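Alpha/beta hydrolase (Pseudomonas aeruginosa PAO1, PDB 4R1D) probably acts as a calcium-binding lipase, an antibacterial effector of the H2 type VI secretion system that is held in complex with its partner Tli4. Local coordinates at residues Y200-W205 with K554-A559. Residues are numbered along the deposited sequence; the frame is centred on the assembly and turned at random.
Sequences YQFDVW and KITQLA. With CA (calcium ion), chain C.
A buried, largely apolar strand-to-helix contact joins Tyr200 and Phe202, near the beginning of edge strand 201-206 of the parallel alpha/beta-hydrolase sheet, to Thr556 and Ala559, at and after the C-terminal helix 542-556. The methyl of Thr556 carries much of it: CG2 lies anti to the backbone N and reaches the Tyr200 ring, 3.8 Å from CD2. Farther out along the same ring, Ala559 CB sits 3.6 Å from Tyr200 CZ and 3.3 Å from Tyr200 OH. A type I turn from Thr556 to Ala559, closed by the bond from Ala559 N to Thr556 O (2.9 Å), sets the two methyl groups along the tyrosine. Phe202 presents its edge, with Thr556 OG1 in the ring plane and 3.4 Å from CE1. That hydroxyl is hydrogen-bonded to Val552 O one helical turn back, which satisfies it. Leu49 of neighbouring strand 48-54 touches Tyr200, Phe202 and Thr556. On the far side from the helix, strand 201-206 binds calcium through Phe202 O (2.4 Å) and Asp203 OD1 (2.5 Å), with Glu152 and Asp156 among the remaining ligands. Phe202 thus joins two environments: its backbone carbonyl serves the metal, while its ring edge meets the Thr556 hydroxyl by van der Waals contact.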
loop_
_atom_site.group_PDB
_atom_site.type_symbol
_atom_site.label_atom_id
_atom_site.label_comp_id
_atom_site.label_asym_id
_atom_site.label_seq_id
_atom_site.Cartn_x
_atom_site.Cartn_y
_atom_site.Cartn_z
ATOM N N TYR A 200 11.681 -2.350 -33.345
ATOM C CA TYR A 200 10.726 -1.676 -32.462
ATOM C C TYR A 200 11.394 -0.672 -31.532
ATOM O O TYR A 200 12.556 -0.831 -31.183
ATOM C CB TYR A 200 9.965 -2.699 -31.623
ATOM C CG TYR A 200 9.123 -3.630 -32.441
ATOM C CD1 TYR A 200 7.800 -3.327 -32.737
ATOM C CD2 TYR A 200 9.656 -4.811 -32.937
ATOM C CE1 TYR A 200 7.024 -4.185 -33.496
ATOM C CE2 TYR A 200 8.892 -5.669 -33.692
ATOM C CZ TYR A 200 7.582 -5.353 -33.971
ATOM O OH TYR A 200 6.832 -6.220 -34.726
ATOM N N GLN A 201 10.658 0.368 -31.146
ATOM C CA GLN A 201 11.153 1.311 -30.145
ATOM C C GLN A 201 10.502 1.016 -28.798
ATOM O O GLN A 201 9.297 1.229 -28.613
ATOM C CB GLN A 201 10.878 2.761 -30.560
ATOM C CG GLN A 201 11.608 3.205 -31.828
ATOM C CD GLN A 201 10.970 2.667 -33.101
ATOM O OE1 GLN A 201 9.815 2.247 -33.097
ATOM N NE2 GLN A 201 11.723 2.676 -34.195
ATOM N N PHE A 202 11.293 0.507 -27.861
ATOM C CA PHE A 202 10.766 0.159 -26.552
ATOM C C PHE A 202 10.914 1.367 -25.650
ATOM O O PHE A 202 11.927 2.051 -25.698
ATOM C CB PHE A 202 11.539 -1.012 -25.956
ATOM C CG PHE A 202 11.495 -2.261 -26.791
ATOM C CD1 PHE A 202 10.551 -3.247 -26.539
ATOM C CD2 PHE A 202 12.395 -2.450 -27.833
ATOM C CE1 PHE A 202 10.510 -4.401 -27.306
ATOM C CE2 PHE A 202 12.355 -3.605 -28.608
ATOM C CZ PHE A 202 11.418 -4.580 -28.339
ATOM N N ASP A 203 9.896 1.632 -24.845
ATOM C CA ASP A 203 9.953 2.660 -23.804
ATOM C C ASP A 203 9.363 2.058 -22.531
ATOM O O ASP A 203 8.302 1.433 -22.582
ATOM C CB ASP A 203 9.079 3.856 -24.177
ATOM C CG ASP A 203 9.684 4.731 -25.264
ATOM O OD1 ASP A 203 10.922 4.781 -25.401
ATOM O OD2 ASP A 203 8.899 5.404 -25.966
ATOM N N VAL A 204 10.028 2.259 -21.400
ATOM C CA VAL A 204 9.538 1.699 -20.135
ATOM C C VAL A 204 8.673 2.714 -19.391
ATOM O O VAL A 204 9.140 3.804 -19.064
ATOM C CB VAL A 204 10.698 1.299 -19.214
ATOM C CG1 VAL A 204 10.161 0.697 -17.908
ATOM C CG2 VAL A 204 11.641 0.295 -19.929
ATOM N N TRP A 205 7.428 2.332 -19.112
ATOM C CA TRP A 205 6.492 3.166 -18.366
ATOM C C TRP A 205 6.225 2.476 -17.039
ATOM O O TRP A 205 6.235 1.254 -16.968
ATOM C CB TRP A 205 5.179 3.316 -19.136
ATOM C CG TRP A 205 5.345 4.086 -20.405
ATOM C CD1 TRP A 205 5.895 3.634 -21.570
ATOM C CD2 TRP A 205 4.956 5.447 -20.643
ATOM N NE1 TRP A 205 5.865 4.630 -22.522
ATOM C CE2 TRP A 205 5.304 5.755 -21.974
ATOM C CE3 TRP A 205 4.351 6.436 -19.856
ATOM C CZ2 TRP A 205 5.059 7.006 -22.543
ATOM C CZ3 TRP A 205 4.110 7.682 -20.420
ATOM C CH2 TRP A 205 4.472 7.957 -21.751
ATOM N N LYS A 554 11.761 -12.483 -26.552
ATOM C CA LYS A 554 10.925 -13.581 -27.014
ATOM C C LYS A 554 9.481 -13.152 -27.307
ATOM O O LYS A 554 8.935 -13.469 -28.367
ATOM C CB LYS A 554 10.975 -14.752 -26.036
ATOM C CG LYS A 554 12.337 -15.476 -26.004
ATOM C CD LYS A 554 12.669 -16.117 -27.358
ATOM C CE LYS A 554 13.979 -16.910 -27.303
ATOM N NZ LYS A 554 14.180 -17.794 -28.511
ATOM N N ILE A 555 8.873 -12.406 -26.382
ATOM C CA ILE A 555 7.497 -11.956 -26.558
ATOM C C ILE A 555 7.348 -11.086 -27.808
ATOM O O ILE A 555 6.354 -11.173 -28.524
ATOM C CB ILE A 555 6.998 -11.188 -25.310
ATOM C CG1 ILE A 555 6.882 -12.163 -24.131
ATOM C CG2 ILE A 555 5.648 -10.463 -25.615
ATOM C CD1 ILE A 555 6.883 -11.515 -22.728
ATOM N N THR A 556 8.339 -10.239 -28.045
ATOM C CA THR A 556 8.370 -9.334 -29.196
ATOM C C THR A 556 8.268 -10.052 -30.554
ATOM O O THR A 556 7.759 -9.490 -31.532
ATOM C CB THR A 556 9.650 -8.459 -29.133
ATOM O OG1 THR A 556 9.604 -7.642 -27.954
ATOM C CG2 THR A 556 9.776 -7.564 -30.344
ATOM N N GLN A 557 8.735 -11.292 -30.616
ATOM C CA GLN A 557 8.647 -12.063 -31.856
ATOM C C GLN A 557 7.191 -12.209 -32.316
ATOM O O GLN A 557 6.914 -12.430 -33.498
ATOM C CB GLN A 557 9.322 -13.425 -31.694
ATOM C CG GLN A 557 10.756 -13.354 -31.156
ATOM C CD GLN A 557 11.626 -12.337 -31.894
ATOM O OE1 GLN A 557 12.247 -11.457 -31.280
ATOM N NE2 GLN A 557 11.692 -12.466 -33.213
ATOM N N LEU A 558 6.263 -12.057 -31.373
ATOM C CA LEU A 558 4.829 -12.151 -31.659
ATOM C C LEU A 558 4.214 -10.852 -32.183
ATOM O O LEU A 558 3.079 -10.848 -32.657
ATOM C CB LEU A 558 4.071 -12.606 -30.408
ATOM C CG LEU A 558 4.512 -13.980 -29.907
ATOM C CD1 LEU A 558 3.853 -14.301 -28.577
ATOM C CD2 LEU A 558 4.187 -15.052 -30.949
ATOM N N ALA A 559 4.951 -9.753 -32.095
ATOM C CA ALA A 559 4.402 -8.458 -32.469
ATOM C C ALA A 559 4.175 -8.428 -33.972
ATOM O O ALA A 559 4.999 -8.927 -34.730
ATOM C CB ALA A 559 5.345 -7.342 -32.052
HETATM CA CA CA C . 13.265 4.004 -25.360
HETATM O O HOH W 1 13.622 6.537 -25.070
HETATM O O HOH W 2 13.070 4.774 -27.875
#